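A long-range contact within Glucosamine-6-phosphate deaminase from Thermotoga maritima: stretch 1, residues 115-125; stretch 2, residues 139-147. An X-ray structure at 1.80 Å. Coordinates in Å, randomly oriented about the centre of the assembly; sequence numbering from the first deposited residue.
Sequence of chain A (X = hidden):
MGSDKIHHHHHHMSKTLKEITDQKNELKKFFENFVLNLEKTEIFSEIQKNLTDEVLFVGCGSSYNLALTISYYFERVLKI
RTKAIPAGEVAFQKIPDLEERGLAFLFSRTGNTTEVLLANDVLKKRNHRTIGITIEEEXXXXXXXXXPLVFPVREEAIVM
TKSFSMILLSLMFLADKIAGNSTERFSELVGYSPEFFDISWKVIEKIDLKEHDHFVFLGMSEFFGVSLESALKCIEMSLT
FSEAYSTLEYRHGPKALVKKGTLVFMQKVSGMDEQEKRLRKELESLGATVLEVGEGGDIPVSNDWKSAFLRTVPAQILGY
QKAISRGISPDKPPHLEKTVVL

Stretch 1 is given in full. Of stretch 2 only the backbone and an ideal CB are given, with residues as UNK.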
ATOM      1  N   GLU A 115       9.066   6.692 -16.246  1.00 18.19           N
ATOM      2  CA  GLU A 115       8.110   7.755 -15.921  1.00 18.58           C
ATOM      3  C   GLU A 115       8.509   8.535 -14.663  1.00 17.99           C
ATOM      4  O   GLU A 115       8.295   9.733 -14.585  1.00 18.01           O
ATOM      5  CB  GLU A 115       6.738   7.111 -15.760  1.00 17.00           C
ATOM      6  CG  GLU A 115       6.153   6.678 -17.081  1.00 18.18           C
ATOM      7  CD  GLU A 115       5.046   5.677 -16.857  1.00 23.23           C
ATOM      8  OE1 GLU A 115       3.980   6.121 -16.339  1.00 22.45           O
ATOM      9  OE2 GLU A 115       5.218   4.461 -17.129  1.00 24.83           O
ATOM     10  N   VAL A 116       9.127   7.853 -13.691  1.00 19.12           N
ATOM     11  CA  VAL A 116       9.492   8.512 -12.429  1.00 17.66           C
ATOM     12  C   VAL A 116      10.689   9.392 -12.670  1.00 18.25           C
ATOM     13  O   VAL A 116      10.798  10.465 -12.091  1.00 15.33           O
ATOM     14  CB  VAL A 116       9.767   7.441 -11.316  1.00 17.75           C
ATOM     15  CG1 VAL A 116      10.207   8.123  -9.979  1.00 17.65           C
ATOM     16  CG2 VAL A 116       8.508   6.664 -11.089  1.00 16.42           C
ATOM     17  N   LEU A 117      11.627   8.920 -13.530  1.00 17.92           N
ATOM     18  CA  LEU A 117      12.783   9.734 -13.845  1.00 18.65           C
ATOM     19  C   LEU A 117      12.369  10.956 -14.689  1.00 16.88           C
ATOM     20  O   LEU A 117      12.907  12.074 -14.547  1.00 18.07           O
ATOM     21  CB  LEU A 117      13.839   8.876 -14.600  1.00 22.29           C
ATOM     22  CG  LEU A 117      14.455   7.886 -13.592  1.00 24.68           C
ATOM     23  CD1 LEU A 117      15.330   6.871 -14.437  1.00 30.41           C
ATOM     24  CD2 LEU A 117      15.294   8.653 -12.573  1.00 27.56           C
ATOM     25  N   LEU A 118      11.405  10.759 -15.577  1.00 18.17           N
ATOM     26  CA  LEU A 118      10.962  11.918 -16.358  1.00 18.24           C
ATOM     27  C   LEU A 118      10.283  12.904 -15.421  1.00 19.30           C
ATOM     28  O   LEU A 118      10.478  14.125 -15.537  1.00 17.21           O
ATOM     29  CB  LEU A 118       9.968  11.512 -17.431  1.00 20.26           C
ATOM     30  CG  LEU A 118      10.628  10.697 -18.570  1.00 20.43           C
ATOM     31  CD1 LEU A 118       9.560  10.054 -19.453  1.00 23.95           C
ATOM     32  CD2 LEU A 118      11.517  11.630 -19.384  1.00 25.75           C
ATOM     33  N   ALA A 119       9.465  12.369 -14.517  1.00 17.70           N
ATOM     34  CA  ALA A 119       8.780  13.246 -13.545  1.00 18.74           C
ATOM     35  C   ALA A 119       9.784  14.022 -12.702  1.00 18.56           C
ATOM     36  O   ALA A 119       9.616  15.205 -12.424  1.00 19.09           O
ATOM     37  CB  ALA A 119       7.815  12.371 -12.633  1.00 17.00           C
ATOM     38  N   ASN A 120      10.846  13.338 -12.246  1.00 18.15           N
ATOM     39  CA  ASN A 120      11.866  13.963 -11.447  1.00 20.55           C
ATOM     40  C   ASN A 120      12.465  15.143 -12.210  1.00 22.47           C
ATOM     41  O   ASN A 120      12.671  16.229 -11.670  1.00 20.99           O
ATOM     42  CB  ASN A 120      12.965  12.895 -11.129  1.00 20.70           C
ATOM     43  CG  ASN A 120      14.086  13.460 -10.285  1.00 23.38           C
ATOM     44  OD1 ASN A 120      13.846  13.982  -9.175  1.00 23.03           O
ATOM     45  ND2 ASN A 120      15.352  13.325 -10.795  1.00 23.13           N
ATOM     46  N   ASP A 121      12.757  14.941 -13.483  1.00 24.20           N
ATOM     47  CA  ASP A 121      13.312  16.029 -14.271  1.00 25.68           C
ATOM     48  C   ASP A 121      12.338  17.237 -14.422  1.00 25.55           C
ATOM     49  O   ASP A 121      12.690  18.399 -14.235  1.00 24.76           O
ATOM     50  CB  ASP A 121      13.712  15.488 -15.628  1.00 31.69           C
ATOM     51  CG  ASP A 121      14.788  16.327 -16.264  1.00 39.71           C
ATOM     52  OD1 ASP A 121      15.907  16.419 -15.662  1.00 44.19           O
ATOM     53  OD2 ASP A 121      14.501  16.911 -17.335  1.00 43.49           O
ATOM     54  N   VAL A 122      11.104  16.937 -14.752  1.00 23.41           N
ATOM     55  CA  VAL A 122      10.079  17.966 -14.876  1.00 23.37           C
ATOM     56  C   VAL A 122       9.943  18.728 -13.532  1.00 21.70           C
ATOM     57  O   VAL A 122       9.886  19.966 -13.501  1.00 23.53           O
ATOM     58  CB  VAL A 122       8.698  17.287 -15.218  1.00 21.74           C
ATOM     59  CG1 VAL A 122       7.524  18.246 -14.881  1.00 22.69           C
ATOM     60  CG2 VAL A 122       8.645  16.907 -16.697  1.00 22.97           C
ATOM     61  N   LEU A 123       9.893  18.006 -12.417  1.00 21.69           N
ATOM     62  CA  LEU A 123       9.677  18.691 -11.130  1.00 22.85           C
ATOM     63  C   LEU A 123      10.868  19.548 -10.766  1.00 25.69           C
ATOM     64  O   LEU A 123      10.705  20.668 -10.250  1.00 23.36           O
ATOM     65  CB  LEU A 123       9.396  17.689  -9.998  1.00 21.10           C
ATOM     66  CG  LEU A 123       8.010  17.072 -10.178  1.00 21.92           C
ATOM     67  CD1 LEU A 123       7.881  15.734  -9.407  1.00 21.10           C
ATOM     68  CD2 LEU A 123       6.958  18.105  -9.659  1.00 22.48           C
ATOM     69  N   LYS A 124      12.057  19.043 -11.062  1.00 24.77           N
ATOM     70  CA  LYS A 124      13.261  19.804 -10.732  1.00 27.89           C
ATOM     71  C   LYS A 124      13.325  21.069 -11.561  1.00 29.90           C
ATOM     72  O   LYS A 124      13.743  22.103 -11.074  1.00 33.22           O
ATOM     73  CB  LYS A 124      14.522  18.953 -10.958  1.00 25.34           C
ATOM     74  CG  LYS A 124      14.837  17.987  -9.786  1.00 29.14           C
ATOM     75  CD  LYS A 124      15.889  16.929 -10.143  1.00 31.65           C
ATOM     76  CE  LYS A 124      17.291  17.475 -10.130  1.00 37.10           C
ATOM     77  NZ  LYS A 124      18.267  16.456 -10.708  1.00 40.56           N
ATOM     78  N   LYS A 125      12.905  20.990 -12.814  1.00 32.46           N
ATOM     79  CA  LYS A 125      12.900  22.155 -13.678  1.00 35.45           C
ATOM     80  C   LYS A 125      11.797  23.129 -13.297  1.00 37.12           C
ATOM     81  O   LYS A 125      11.821  24.278 -13.740  1.00 39.47           O
ATOM     82  CB  LYS A 125      12.759  21.754 -15.138  1.00 37.19           C
ATOM     83  CG  LYS A 125      13.987  21.036 -15.686  1.00 41.80           C
ATOM     84  CD  LYS A 125      13.730  20.545 -17.091  1.00 45.55           C
ATOM     85  CE  LYS A 125      14.926  19.777 -17.699  1.00 46.07           C
ATOM     86  NZ  LYS A 125      14.505  19.299 -19.064  1.00 48.12           N
ATOM     87  N   UNK A 139      20.799   3.299  -8.532  1.00 22.30           N
ATOM     88  CA  UNK A 139      19.814   3.600  -9.576  1.00 21.43           C
ATOM     89  C   UNK A 139      19.834   5.063  -9.979  1.00 19.62           C
ATOM     90  O   UNK A 139      20.384   5.917  -9.308  1.00 21.08           O
ATOM     91  CB  UNK A 139      18.410   3.219  -9.103  1.00 21.43           C
ATOM     92  N   UNK A 140      19.264   5.315 -11.147  1.00 20.64           N
ATOM     93  CA  UNK A 140      19.194   6.675 -11.648  1.00 20.64           C
ATOM     94  C   UNK A 140      18.410   7.564 -10.625  1.00 20.96           C
ATOM     95  O   UNK A 140      18.776   8.702 -10.415  1.00 22.72           O
ATOM     96  CB  UNK A 140      18.529   6.696 -13.026  1.00 20.64           C
ATOM     97  N   UNK A 141      17.337   7.040 -10.030  1.00 21.57           N
ATOM     98  CA  UNK A 141      16.620   7.910  -9.032  1.00 20.10           C
ATOM     99  C   UNK A 141      17.529   8.257  -7.839  1.00 21.85           C
ATOM    100  O   UNK A 141      17.523   9.389  -7.314  1.00 20.82           O
ATOM    101  CB  UNK A 141      15.358   7.212  -8.521  1.00 20.10           C
ATOM    102  N   UNK A 142      18.350   7.295  -7.402  1.00 22.13           N
ATOM    103  CA  UNK A 142      19.255   7.563  -6.295  1.00 22.36           C
ATOM    104  C   UNK A 142      20.256   8.631  -6.693  1.00 22.68           C
ATOM    105  O   UNK A 142      20.632   9.498  -5.890  1.00 24.86           O
ATOM    106  CB  UNK A 142      19.977   6.286  -5.859  1.00 22.36           C
ATOM    107  N   UNK A 143      20.654   8.596  -7.956  1.00 23.65           N
ATOM    108  CA  UNK A 143      21.656   9.539  -8.428  1.00 24.20           C
ATOM    109  C   UNK A 143      21.115  10.857  -8.976  1.00 23.59           C
ATOM    110  O   UNK A 143      21.849  11.840  -8.960  1.00 25.06           O
ATOM    111  CB  UNK A 143      22.494   8.863  -9.515  1.00 24.20           C
ATOM    112  N   UNK A 144      19.836  10.894  -9.399  1.00 22.60           N
ATOM    113  CA  UNK A 144      19.248  12.114 -10.016  1.00 22.32           C
ATOM    114  C   UNK A 144      18.278  12.933  -9.165  1.00 22.86           C
ATOM    115  O   UNK A 144      17.934  14.067  -9.532  1.00 22.87           O
ATOM    116  CB  UNK A 144      18.507  11.706 -11.291  1.00 22.32           C
ATOM    117  N   UNK A 145      17.850  12.368  -8.047  1.00 21.34           N
ATOM    118  CA  UNK A 145      16.933  13.106  -7.186  1.00 25.34           C
ATOM    119  C   UNK A 145      17.798  14.053  -6.363  1.00 25.85           C
ATOM    120  O   UNK A 145      19.014  13.828  -6.208  1.00 26.05           O
ATOM    121  CB  UNK A 145      16.100  12.178  -6.300  1.00 25.34           C
ATOM    122  N   UNK A 146      17.200  15.116  -5.837  1.00 22.37           N
ATOM    123  CA  UNK A 146      17.924  16.051  -5.011  1.00 25.05           C
ATOM    124  C   UNK A 146      18.340  15.469  -3.665  1.00 26.18           C
ATOM    125  O   UNK A 146      19.420  15.789  -3.152  1.00 26.08           O
ATOM    126  CB  UNK A 146      17.071  17.302  -4.791  1.00 25.05           C
ATOM    127  N   UNK A 147      17.492  14.603  -3.101  1.00 22.59           N
ATOM    128  CA  UNK A 147      17.696  14.034  -1.774  1.00 25.47           C
ATOM    129  C   UNK A 147      17.316  12.556  -1.851  1.00 27.43           C
ATOM    130  O   UNK A 147      16.139  12.163  -1.692  1.00 24.62           O
ATOM    131  CB  UNK A 147      16.876  14.770  -0.712  1.00 25.47           C
TER

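Stretch 1 is helical and presents V116, L117, N120 and K124 to stretch 2, whose short helix, 140-144, runs nearly parallel to it at 12°, with the axes 10.4 Å apart at closest approach.

Position 139 lies just before that helix, with phi/psi of -76/162, and nothing of stretch 1 comes within 5.5 Å of its ideal CB. The first turn has free backbone NH groups, so a small acceptor such as serine, threonine, aspartate or asparagine would suit it. It is S139, whose OG accepts from the N of position 142 at 3.3 Å, an N-cap.

Position 140 points its CB toward stretch 1, 3.5 Å from L117 CD1. A leucine methyl at this range favours a side chain with a long aliphatic stem, and either an apolar or a long polar residue could lie across it. The deposited residue is R140. Its NE comes 3.3 Å from L117 CD1, which covers one face of the guanidinium and leaves the planar edge free for hydrogen bonds.

At position 141 the CB points sideways, 4.3 Å from L117 CD2 and 5.4 Å from V116 CG1. Only hydrocarbon is on offer, so leucine, isoleucine, valine or methionine would all be reasonable. L141, with chi1 t and chi2 p, brings its end nearer than its CA-to-CB bond suggests: CD2 reaches V116 CG1 at 4.1 Å.

Positions 142 and 143 turn out of reach of stretch 1, which therefore sets no demand on them; helix-compatible residues suffice. They are A142 and K143.

Position 144 carries the richest set of clues. Its CB points toward stretch 1, 3.6 Å from N120 ND2, 4.6 Å from L117 CD2 and 4.8 Å from K124 NZ. Two nitrogen donors beside a methyl suit an acceptor with some aliphatic length, such as glutamate or glutamine, although the backbone O can also serve those donors. It does: N120 ND2 donates to the O of E144 at 3.0 Å and K124 NZ donates to the same O at 2.7 Å, so the carbonyl at the helix's last residue is claimed twice. The carboxylate of E144 also pairs with R140, with NE to OE2 at 2.7 Å in a salt bridge and NH2 to OE1 at 2.9 Å. A water adds a further link, donating to E144 OE1 and L117 O while accepting from N120 ND2.

Position 145 leaves helical angles, at -81/158. Its CB points away overall yet sits 4.1 Å from N120 OD1, so a small side chain is an economical choice; serine, alanine or threonine would be candidates. S145 turns its OG back to donate to L141 O at 2.8 Å.

Position 146 points sideways, 5.3 Å from K124 CE. The nearby lysine makes an acidic residue attractive, though a neutral polar one would also fit. D146 swings its end closer, but OD1 stays 4.5 Å from K124 NZ, beyond a salt bridge.

Position 147 is extended and out of reach, so stretch 1 cannot choose its residue, L147.

Stretch 2, residues 139-147: SRLAKESDL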
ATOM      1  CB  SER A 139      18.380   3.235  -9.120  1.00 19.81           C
ATOM      2  OG  SER A 139      18.018   4.100  -8.046  1.00 18.03           O
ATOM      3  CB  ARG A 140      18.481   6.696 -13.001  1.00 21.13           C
ATOM      4  CG  ARG A 140      19.379   6.140 -14.145  1.00 27.47           C
ATOM      5  CD  ARG A 140      18.761   6.401 -15.490  1.00 31.95           C
ATOM      6  NE  ARG A 140      18.334   7.798 -15.551  1.00 33.25           N
ATOM      7  CZ  ARG A 140      17.645   8.330 -16.559  1.00 35.77           C
ATOM      8  NH1 ARG A 140      17.313   7.575 -17.600  1.00 35.95           N
ATOM      9  NH2 ARG A 140      17.264   9.613 -16.508  1.00 34.65           N
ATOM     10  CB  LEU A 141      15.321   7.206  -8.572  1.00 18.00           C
ATOM     11  CG  LEU A 141      14.400   8.116  -7.680  1.00 21.26           C
ATOM     12  CD1 LEU A 141      14.025   9.324  -8.488  1.00 18.82           C
ATOM     13  CD2 LEU A 141      13.136   7.375  -7.216  1.00 20.37           C
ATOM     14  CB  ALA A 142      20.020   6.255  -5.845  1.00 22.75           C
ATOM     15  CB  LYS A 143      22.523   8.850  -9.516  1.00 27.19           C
ATOM     16  CG  LYS A 143      23.415   7.755  -8.974  1.00 29.32           C
ATOM     17  CD  LYS A 143      23.924   6.794 -10.102  1.00 32.25           C
ATOM     18  CE  LYS A 143      25.135   5.936  -9.589  1.00 33.03           C
ATOM     19  NZ  LYS A 143      25.469   4.820 -10.559  1.00 30.56           N
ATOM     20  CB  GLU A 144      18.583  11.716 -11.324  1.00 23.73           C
ATOM     21  CG  GLU A 144      19.641  11.382 -12.425  1.00 27.22           C
ATOM     22  CD  GLU A 144      19.066  10.581 -13.587  1.00 30.61           C
ATOM     23  OE1 GLU A 144      17.942  10.894 -14.031  1.00 27.42           O
ATOM     24  OE2 GLU A 144      19.743   9.616 -14.084  1.00 30.57           O
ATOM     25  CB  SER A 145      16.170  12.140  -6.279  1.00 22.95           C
ATOM     26  OG  SER A 145      17.044  11.376  -5.423  1.00 23.13           O
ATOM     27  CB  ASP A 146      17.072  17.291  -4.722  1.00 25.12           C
ATOM     28  CG  ASP A 146      16.846  18.148  -5.940  1.00 30.29           C
ATOM     29  OD1 ASP A 146      17.817  18.388  -6.677  1.00 30.26           O
ATOM     30  OD2 ASP A 146      15.706  18.601  -6.168  1.00 28.94           O
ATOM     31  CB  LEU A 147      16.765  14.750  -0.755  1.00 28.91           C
ATOM     32  CG  LEU A 147      16.996  16.248  -0.494  1.00 29.95           C
ATOM     33  CD1 LEU A 147      15.825  16.846   0.278  1.00 33.93           C
ATOM     34  CD2 LEU A 147      18.276  16.436   0.287  1.00 29.46           C
TER
HETATM   35  O   HOH W   1      15.743  12.236 -13.423  1.00 23.03           O
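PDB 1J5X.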